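Local coordinates for protein glutamyl endopeptidase (Staphylococcus epidermidis, PDB 6PYM) that is a secreted serine endopeptidase that preferentially cleaves peptide bonds after glutamate or aspartate, at residues Ala21-Ile25 with Gly36-Val40; Leu47-Val52 with Asn168-Pro172; Leu94-Arg98 with Phe205-Ile210; Glu156-Leu162 with Tyr192-Tyr197. The protein carries 1 engineered substitution. All blocks are in the same frame, centred on the assembly; numbering follows the deposited sequence.

Interaction 1: residues Ala21-Ile25 with Gly36-Val40; sequences AVSFI and GSGVV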
# COMPACT_ATOMS: atom_id res chain seq x y z
N ALA A 21 -4.14 -1.75 -8.54
CA ALA A 21 -3.67 -2.53 -7.40
C ALA A 21 -3.74 -1.77 -6.09
O ALA A 21 -3.66 -2.39 -5.02
CB ALA A 21 -2.24 -3.01 -7.66
N VAL A 22 -3.85 -0.44 -6.14
CA VAL A 22 -3.99 0.35 -4.93
C VAL A 22 -5.32 0.02 -4.26
O VAL A 22 -6.37 0.00 -4.92
CB VAL A 22 -3.87 1.85 -5.27
CG1 VAL A 22 -4.01 2.70 -4.01
CG2 VAL A 22 -2.55 2.14 -5.98
N SER A 23 -5.29 -0.25 -2.95
CA SER A 23 -6.43 -0.84 -2.27
C SER A 23 -6.79 -0.11 -0.99
O SER A 23 -5.92 0.35 -0.25
CB SER A 23 -6.16 -2.31 -1.94
OG SER A 23 -5.86 -3.05 -3.11
N PHE A 24 -8.09 -0.04 -0.73
CA PHE A 24 -8.66 0.56 0.47
C PHE A 24 -8.96 -0.54 1.49
O PHE A 24 -9.51 -1.59 1.13
CB PHE A 24 -9.95 1.29 0.07
CG PHE A 24 -10.81 1.73 1.22
CD1 PHE A 24 -10.44 2.79 2.03
CD2 PHE A 24 -12.03 1.09 1.47
CE1 PHE A 24 -11.25 3.19 3.08
CE2 PHE A 24 -12.84 1.50 2.51
CZ PHE A 24 -12.45 2.55 3.31
N ILE A 25 -8.59 -0.31 2.74
CA ILE A 25 -8.76 -1.29 3.81
C ILE A 25 -9.72 -0.73 4.85
O ILE A 25 -9.55 0.40 5.31
CB ILE A 25 -7.41 -1.65 4.45
CG1 ILE A 25 -6.47 -2.24 3.39
CG2 ILE A 25 -7.61 -2.64 5.59
CD1 ILE A 25 -5.13 -2.71 3.95
N GLY A 36 -7.33 2.01 6.18
CA GLY A 36 -5.97 2.15 5.72
C GLY A 36 -5.89 1.89 4.24
O GLY A 36 -6.89 1.96 3.52
N SER A 37 -4.68 1.60 3.78
CA SER A 37 -4.36 1.41 2.38
C SER A 37 -3.50 0.16 2.22
O SER A 37 -2.96 -0.38 3.19
CB SER A 37 -3.60 2.63 1.84
OG SER A 37 -4.33 3.83 2.05
N GLY A 38 -3.35 -0.27 0.98
CA GLY A 38 -2.48 -1.38 0.69
C GLY A 38 -2.31 -1.51 -0.81
O GLY A 38 -2.81 -0.69 -1.57
N VAL A 39 -1.63 -2.58 -1.23
CA VAL A 39 -1.38 -2.77 -2.65
C VAL A 39 -1.40 -4.26 -2.98
O VAL A 39 -0.74 -5.07 -2.31
CB VAL A 39 -0.07 -2.08 -3.10
CG1 VAL A 39 1.15 -2.60 -2.34
CG2 VAL A 39 0.12 -2.19 -4.61
N VAL A 40 -2.16 -4.63 -4.01
CA VAL A 40 -2.19 -6.01 -4.47
C VAL A 40 -0.87 -6.37 -5.13
O VAL A 40 -0.41 -5.66 -6.03
CB VAL A 40 -3.34 -6.23 -5.46
CG1 VAL A 40 -3.33 -7.67 -5.99
CG2 VAL A 40 -4.68 -5.89 -4.83
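A21 opens this antiparallel hairpin pairing with its carbonyl: A21 O accepts V40 N at 2.9 Å and also receives S23 OG at 3.0 Å, while A21 CB lies 3.9 Å from V39 CG2. V22 faces V39 as a non-hydrogen-bonded pair, and both side chains pack on P172. S23 and G38 form a hydrogen-bonded pair, S23 N to G38 O and G38 N to S23 O both 2.9 Å; S23 O also meets S37 CA in a 3.2 Å CA-H...O contact. F24 pairs with S37, non-hydrogen-bonded, and its ring meets Y134 edge to face. S37 OG is held by Y134 N and G167 O, and through a S37-A169 backbone bond the hairpin borders the catalytic loop. I25 closes the segment with I25 N to G36 O and G36 N to I25 O, each 2.9 Å, and sends CD1 to 3.3 Å from S37 O, packing on I46 and T48. An ideal CB on G38 would come within 3.4 Å of I25 CD1, so the bare backbone lets I25 lie close. The pairing joins strands 22-27 and 34-42 of the six-stranded barrel. Five main-chain bonds hold it, largely independent of side-chain identity.

Interaction 2: residues Leu47-Val52 with Asn168-Pro172; sequences LTNKHV and NAGSP. Engineered in segment 168-172: A169 (natural residue Ser).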
# COMPACT_ATOMS: atom_id res chain seq x y z
N LEU A 47 0.15 -6.13 0.24
CA LEU A 47 1.03 -5.58 1.26
C LEU A 47 0.34 -4.41 1.95
O LEU A 47 -0.36 -3.62 1.31
CB LEU A 47 2.35 -5.09 0.68
CG LEU A 47 3.11 -6.14 -0.14
CD1 LEU A 47 4.42 -5.55 -0.65
CD2 LEU A 47 3.33 -7.42 0.65
N THR A 48 0.57 -4.30 3.25
CA THR A 48 0.13 -3.18 4.06
C THR A 48 1.05 -3.12 5.29
O THR A 48 2.13 -3.72 5.30
CB THR A 48 -1.37 -3.30 4.37
OG1 THR A 48 -1.82 -2.13 5.06
CG2 THR A 48 -1.66 -4.53 5.22
N ASN A 49 0.63 -2.38 6.32
CA ASN A 49 1.42 -2.26 7.54
C ASN A 49 0.99 -3.28 8.59
O ASN A 49 -0.18 -3.67 8.66
CB ASN A 49 1.26 -0.88 8.19
CG ASN A 49 1.71 0.28 7.34
OD1 ASN A 49 1.20 1.38 7.50
ND2 ASN A 49 2.70 0.07 6.47
N LYS A 50 1.94 -3.64 9.46
CA LYS A 50 1.59 -4.36 10.68
C LYS A 50 0.56 -3.61 11.49
O LYS A 50 -0.40 -4.20 12.00
CB LYS A 50 2.83 -4.60 11.55
CG LYS A 50 3.81 -5.59 10.96
CD LYS A 50 5.06 -5.70 11.80
CE LYS A 50 5.99 -6.75 11.24
NZ LYS A 50 7.31 -6.76 11.93
N HIS A 51 0.74 -2.30 11.65
CA HIS A 51 -0.17 -1.59 12.55
C HIS A 51 -1.58 -1.51 11.99
O HIS A 51 -2.53 -1.31 12.75
CB HIS A 51 0.40 -0.23 12.99
CG HIS A 51 0.17 0.89 12.02
ND1 HIS A 51 1.12 1.30 11.11
CD2 HIS A 51 -0.88 1.74 11.87
CE1 HIS A 51 0.66 2.34 10.43
NE2 HIS A 51 -0.56 2.62 10.87
N VAL A 52 -1.73 -1.67 10.67
CA VAL A 52 -3.06 -1.76 10.07
C VAL A 52 -3.69 -3.11 10.38
O VAL A 52 -4.79 -3.19 10.94
CB VAL A 52 -3.00 -1.49 8.56
CG1 VAL A 52 -4.33 -1.81 7.89
CG2 VAL A 52 -2.63 -0.03 8.30
N ASN A 168 -3.49 6.77 5.03
CA ASN A 168 -2.47 6.41 4.05
C ASN A 168 -1.65 5.20 4.47
O ASN A 168 -0.98 4.63 3.61
CB ASN A 168 -1.51 7.58 3.80
CG ASN A 168 -1.92 8.47 2.63
OD1 ASN A 168 -2.11 9.67 2.80
ND2 ASN A 168 -2.00 7.90 1.42
N ALA A 169 -1.61 4.83 5.76
CA ALA A 169 -0.86 3.66 6.22
C ALA A 169 -1.04 2.49 5.27
O ALA A 169 -2.16 2.06 5.00
CB ALA A 169 -1.35 3.27 7.61
N GLY A 170 0.08 1.96 4.77
CA GLY A 170 0.07 0.84 3.85
C GLY A 170 0.12 1.21 2.38
O GLY A 170 0.20 0.32 1.53
N SER A 171 0.11 2.50 2.06
CA SER A 171 0.05 2.93 0.67
C SER A 171 1.33 2.56 -0.06
O SER A 171 2.43 2.75 0.48
CB SER A 171 -0.09 4.44 0.57
OG SER A 171 -1.33 4.94 1.01
N PRO A 172 1.23 2.11 -1.31
CA PRO A 172 2.45 1.90 -2.09
C PRO A 172 3.15 3.22 -2.40
O PRO A 172 2.52 4.25 -2.67
CB PRO A 172 1.94 1.24 -3.37
CG PRO A 172 0.52 1.67 -3.47
CD PRO A 172 0.02 1.73 -2.06
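This is the catalytic centre of a trypsin-like, chymotrypsin-fold protease of family S1B: H51 belongs to the predicted charge relay system, and A169 is an engineered substitution at the position of the serine. The 47-52 segment comes from one barrel and runs from strand 45-48 into the short helix 50-53; 168-172 is a loop leading into the other sheet. Apolar and van der Waals contacts centre on A169, whose CB sits 3.6 Å from V52 CG2, 3.4 Å from H51 NE2 and 3.2 Å from N49 OD1. With alanine here the serine hydroxyl is missing, so NE2 meets a methyl group, while H51 ND1 still bonds to D93, the third member of the triad. Among polar groups, N49 OD1 comes to 3.0 Å from G170 N at an angle too poor for a hydrogen bond; N49 ND2 is bound by H184 O, and T48 OG1 by S37 O. Hydrogen bonds inside the loop shape it: S171 N to N168 O at 2.9 Å closes a type II turn over N168-S171, S171 OG donates to N168 O at 2.6 Å, and N168 ND2 to S171 OG at 3.1 Å. G170 has a positive phi of 95°, and an ideal CB there would clash with T48; its CA already lies 3.7 Å from T48 OG1.

Interaction 3: residues Leu94-Arg98 with Phe205-Ile210; sequences LAILR and FLRNNI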
# COMPACT_ATOMS: atom_id res chain seq x y z
N LEU A 94 5.61 -3.83 8.16
CA LEU A 94 5.22 -4.47 6.91
C LEU A 94 4.54 -5.80 7.20
O LEU A 94 5.05 -6.60 7.98
CB LEU A 94 6.44 -4.73 6.04
CG LEU A 94 6.18 -5.46 4.71
CD1 LEU A 94 5.30 -4.62 3.78
CD2 LEU A 94 7.50 -5.82 4.05
N ALA A 95 3.41 -6.04 6.54
CA ALA A 95 2.75 -7.33 6.61
C ALA A 95 2.16 -7.68 5.26
O ALA A 95 1.73 -6.80 4.50
CB ALA A 95 1.63 -7.34 7.66
N ILE A 96 2.14 -8.98 4.96
CA ILE A 96 1.33 -9.51 3.87
C ILE A 96 -0.02 -9.85 4.46
O ILE A 96 -0.10 -10.46 5.54
CB ILE A 96 1.97 -10.77 3.27
CG1 ILE A 96 3.36 -10.47 2.69
CG2 ILE A 96 1.04 -11.40 2.23
CD1 ILE A 96 4.17 -11.72 2.35
N LEU A 97 -1.09 -9.47 3.78
CA LEU A 97 -2.42 -9.97 4.10
C LEU A 97 -2.87 -10.83 2.93
O LEU A 97 -3.02 -10.35 1.80
CB LEU A 97 -3.42 -8.84 4.34
CG LEU A 97 -4.85 -9.32 4.65
CD1 LEU A 97 -4.92 -10.08 5.97
CD2 LEU A 97 -5.81 -8.15 4.66
N ARG A 98 -3.03 -12.13 3.19
CA ARG A 98 -3.64 -13.02 2.22
C ARG A 98 -5.14 -12.91 2.37
O ARG A 98 -5.66 -12.92 3.50
CB ARG A 98 -3.18 -14.45 2.50
CG ARG A 98 -3.65 -15.49 1.50
CD ARG A 98 -2.79 -16.74 1.63
NE ARG A 98 -1.45 -16.51 1.12
CZ ARG A 98 -0.34 -16.98 1.68
NH1 ARG A 98 -0.40 -17.70 2.79
NH2 ARG A 98 0.84 -16.70 1.13
N PHE A 205 11.64 -12.12 1.64
CA PHE A 205 10.38 -12.38 2.33
C PHE A 205 9.22 -12.45 1.35
O PHE A 205 8.36 -13.33 1.45
CB PHE A 205 10.17 -11.29 3.39
CG PHE A 205 8.77 -11.20 3.96
CD1 PHE A 205 8.30 -12.16 4.84
CD2 PHE A 205 7.97 -10.11 3.67
CE1 PHE A 205 7.03 -12.06 5.38
CE2 PHE A 205 6.71 -10.00 4.21
CZ PHE A 205 6.24 -10.98 5.06
N LEU A 206 9.19 -11.55 0.37
CA LEU A 206 8.12 -11.58 -0.62
C LEU A 206 8.16 -12.85 -1.45
O LEU A 206 7.14 -13.53 -1.63
CB LEU A 206 8.20 -10.35 -1.53
CG LEU A 206 7.99 -9.00 -0.84
CD1 LEU A 206 8.13 -7.89 -1.88
CD2 LEU A 206 6.64 -8.93 -0.12
N ARG A 207 9.34 -13.20 -1.98
CA ARG A 207 9.46 -14.40 -2.81
C ARG A 207 9.06 -15.66 -2.06
O ARG A 207 8.47 -16.58 -2.64
CB ARG A 207 10.88 -14.56 -3.34
CG ARG A 207 11.24 -13.60 -4.44
CD ARG A 207 12.60 -13.92 -5.04
NE ARG A 207 12.86 -13.01 -6.15
CZ ARG A 207 13.70 -11.98 -6.11
NH1 ARG A 207 14.40 -11.74 -5.01
NH2 ARG A 207 13.85 -11.21 -7.17
N ASN A 208 9.38 -15.72 -0.77
CA ASN A 208 9.13 -16.93 0.01
C ASN A 208 7.69 -17.07 0.46
O ASN A 208 7.33 -18.14 0.98
CB ASN A 208 10.11 -17.01 1.17
CG ASN A 208 11.51 -17.29 0.69
OD1 ASN A 208 11.70 -18.09 -0.22
ND2 ASN A 208 12.49 -16.60 1.26
N ASN A 209 6.87 -16.05 0.28
CA ASN A 209 5.46 -16.11 0.65
C ASN A 209 4.51 -15.86 -0.51
O ASN A 209 3.33 -16.21 -0.40
CB ASN A 209 5.15 -15.10 1.75
CG ASN A 209 5.74 -15.50 3.06
OD1 ASN A 209 5.14 -16.29 3.79
ND2 ASN A 209 6.93 -15.00 3.37
N ILE A 210 4.99 -15.29 -1.61
CA ILE A 210 4.16 -14.86 -2.72
C ILE A 210 4.86 -15.34 -3.97
O ILE A 210 5.68 -14.61 -4.55
CB ILE A 210 4.00 -13.33 -2.71
CG1 ILE A 210 3.55 -12.83 -1.34
CG2 ILE A 210 3.00 -12.89 -3.78
CD1 ILE A 210 3.49 -11.32 -1.22
O HOH W 1 3.00 -17.86 2.72
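The C-terminal helix 200-209, a regular feature of chymotrypsin-fold proteases, packs here on strand 95-99 of the six-stranded barrel; the axes of 95-98 and 205-209 approach to 10.6 Å, with N-to-C directions 21° apart. I96 makes the largest contribution: in an m, t rotamer it extends CD1 to 3.5 Å from F205 CZ, 3.6 Å from N209 CB and 3.7 Å from I210 CD1. F205, with chi1 t, swings its ring toward the strand, where L94 CD2 lies 4.3 Å from F205 CE2, and Y88 meets the same ring edge to face. N209 in the m rotamer folds back on its own helix, ND2 donating to F205 O at 2.9 Å. R98 leaves the strand sideways, with chi1 and chi2 t and chi3 at -71°, so that its guanidinium reaches N209; salt bridges to E45 and E84 also hold it. A water bridges the two side chains, accepting from R98 NH2 and donating to N209 OD1, 2.9 Å on each side.

Interaction 4: residues Glu156-Leu162 with Tyr192-Tyr197; sequences EELRYDL and YNSSVY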
# COMPACT_ATOMS: atom_id res chain seq x y z
N GLU A 156 15.96 -0.54 6.20
CA GLU A 156 14.60 -0.78 5.75
C GLU A 156 13.74 0.48 5.78
O GLU A 156 12.50 0.38 5.76
CB GLU A 156 13.96 -1.91 6.57
CG GLU A 156 14.59 -3.26 6.29
CD GLU A 156 14.16 -4.37 7.24
OE1 GLU A 156 13.36 -4.12 8.16
OE2 GLU A 156 14.64 -5.51 7.05
N GLU A 157 14.35 1.65 5.81
CA GLU A 157 13.63 2.91 5.95
C GLU A 157 13.88 3.77 4.72
O GLU A 157 15.03 4.01 4.34
CB GLU A 157 14.11 3.64 7.22
CG GLU A 157 13.60 5.06 7.39
CD GLU A 157 12.33 5.16 8.22
OE1 GLU A 157 11.66 4.13 8.39
OE2 GLU A 157 12.01 6.28 8.70
N LEU A 158 12.80 4.23 4.09
CA LEU A 158 12.88 5.21 3.01
C LEU A 158 11.94 6.36 3.36
O LEU A 158 10.76 6.13 3.63
CB LEU A 158 12.54 4.59 1.63
CG LEU A 158 12.67 5.51 0.40
CD1 LEU A 158 13.05 4.75 -0.85
CD2 LEU A 158 11.37 6.28 0.15
N ARG A 159 12.47 7.58 3.37
CA ARG A 159 11.71 8.75 3.76
C ARG A 159 11.56 9.71 2.59
O ARG A 159 12.38 9.72 1.66
CB ARG A 159 12.39 9.49 4.91
CG ARG A 159 12.58 8.65 6.15
CD ARG A 159 13.47 9.36 7.15
NE ARG A 159 13.64 8.54 8.35
CZ ARG A 159 14.55 8.78 9.30
NH1 ARG A 159 15.37 9.81 9.19
NH2 ARG A 159 14.62 7.97 10.35
N TYR A 160 10.53 10.55 2.66
CA TYR A 160 10.21 11.45 1.57
C TYR A 160 9.57 12.73 2.11
O TYR A 160 9.13 12.80 3.26
CB TYR A 160 9.31 10.79 0.51
CG TYR A 160 8.39 9.72 1.05
CD1 TYR A 160 7.24 10.03 1.76
CD2 TYR A 160 8.68 8.38 0.83
CE1 TYR A 160 6.41 9.04 2.24
CE2 TYR A 160 7.87 7.38 1.31
CZ TYR A 160 6.73 7.71 2.01
OH TYR A 160 5.94 6.69 2.48
N ASP A 161 9.52 13.74 1.24
CA ASP A 161 9.07 15.09 1.59
C ASP A 161 7.63 15.38 1.17
O ASP A 161 7.18 16.52 1.31
CB ASP A 161 10.03 16.15 1.01
CG ASP A 161 9.95 16.28 -0.50
OD1 ASP A 161 9.11 15.64 -1.16
OD2 ASP A 161 10.74 17.08 -1.06
N LEU A 162 6.91 14.38 0.69
CA LEU A 162 5.53 14.54 0.26
C LEU A 162 4.58 14.31 1.44
O LEU A 162 4.91 13.62 2.41
CB LEU A 162 5.21 13.57 -0.88
CG LEU A 162 5.47 12.09 -0.64
CD1 LEU A 162 4.26 11.39 -0.01
CD2 LEU A 162 5.91 11.38 -1.93
N TYR A 192 9.29 14.62 7.94
CA TYR A 192 9.31 13.72 6.80
C TYR A 192 8.20 12.70 6.99
O TYR A 192 7.66 12.53 8.09
CB TYR A 192 10.66 13.01 6.64
CG TYR A 192 11.13 12.33 7.90
CD1 TYR A 192 10.59 11.12 8.31
CD2 TYR A 192 12.08 12.94 8.71
CE1 TYR A 192 11.01 10.52 9.48
CE2 TYR A 192 12.51 12.34 9.87
CZ TYR A 192 11.96 11.14 10.26
OH TYR A 192 12.39 10.56 11.43
N ASN A 193 7.90 11.99 5.91
CA ASN A 193 7.10 10.78 5.97
C ASN A 193 7.97 9.58 5.61
O ASN A 193 9.02 9.72 4.98
CB ASN A 193 5.86 10.90 5.09
CG ASN A 193 4.82 11.80 5.72
OD1 ASN A 193 4.36 11.53 6.83
ND2 ASN A 193 4.51 12.90 5.06
N SER A 194 7.54 8.40 6.06
CA SER A 194 8.38 7.21 6.08
C SER A 194 7.67 6.00 5.51
O SER A 194 6.46 5.81 5.70
CB SER A 194 8.78 6.84 7.51
OG SER A 194 9.48 7.88 8.16
N SER A 195 8.46 5.13 4.89
CA SER A 195 8.01 3.87 4.34
C SER A 195 9.00 2.77 4.68
O SER A 195 10.17 3.01 4.99
CB SER A 195 7.87 3.97 2.82
OG SER A 195 9.13 4.14 2.18
N VAL A 196 8.49 1.54 4.62
CA VAL A 196 9.34 0.35 4.64
C VAL A 196 9.96 0.21 3.27
O VAL A 196 9.24 0.02 2.27
CB VAL A 196 8.55 -0.91 5.01
CG1 VAL A 196 9.49 -2.12 5.08
CG2 VAL A 196 7.81 -0.71 6.31
N TYR A 197 11.28 0.29 3.20
CA TYR A 197 12.02 0.17 1.95
C TYR A 197 12.12 -1.29 1.55
O TYR A 197 12.51 -2.14 2.37
CB TYR A 197 13.41 0.73 2.18
CG TYR A 197 14.30 0.82 0.97
CD1 TYR A 197 13.85 1.37 -0.22
CD2 TYR A 197 15.62 0.41 1.04
CE1 TYR A 197 14.68 1.49 -1.32
CE2 TYR A 197 16.46 0.52 -0.06
CZ TYR A 197 15.98 1.06 -1.23
OH TYR A 197 16.80 1.18 -2.32
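Nearly every main-chain polar group facing across strands 157-160 and 192-197 finds its partner in the other strand. Y197 N donates to E156 O (2.8 Å), L158 N to S195 O (3.0 Å), S195 N to L158 O (2.8 Å), Y160 N to N193 O (2.9 Å) and N193 N to Y160 O (3.0 Å). L158 O takes a second donor, S195 OG, at 3.0 Å. Just past the strand, L162 O is met by N193 ND2 at 2.8 Å, while N193 OD1 accepts from V1 N, probably the mature N-terminus. E156 OE1 and OE2 are held by S92 OG and Y88 OH. On the face bearing E157, R159 and S194, E157 OE2 holds R159 NE in a 2.8 Å salt bridge and lies 3.0 Å from S194 OG; E157 OE1 is taken by Y185. The R159 guanidinium stacks flat on Y192, centres 4.2 Å apart and planes at 6°, an off-centre cation-pi contact, with R159 CD 3.6 Å from the ring centroid. On the other face, Y160 OH is bonded to H184 and L158 CD1 packs 3.5 Å from Y197 CD1. The pair lies within the second beta-barrel domain of the chymotrypsin fold: strand 143-154 flanks 157-160, strand 180-188 flanks 192-197, and Y160 and L162 pack on I129 and V131 of strand 128-133.

In the fold
All four contacts are buried. Interactions 1 and 2 lie nearest the chain centre and touch: S37 N meets A169 O and S37 O meets T48 OG1, so the hairpin backs the active-site loop. Interactions 3 and 4, each about 13 Å from the chain centre, also include partly exposed charged residues. Strands 34-42, 45-48 and 95-99 carry interactions 1, 2 and 3 across one barrel, with T48 O to A95 N linking the last two; interaction 4 belongs to the other sheet, touching interaction 3 through L94 and V196. Backbone hydrogen bonding dominates 1 and 4, side-chain packing 3, and close contacts at the interface of the two sheets 2.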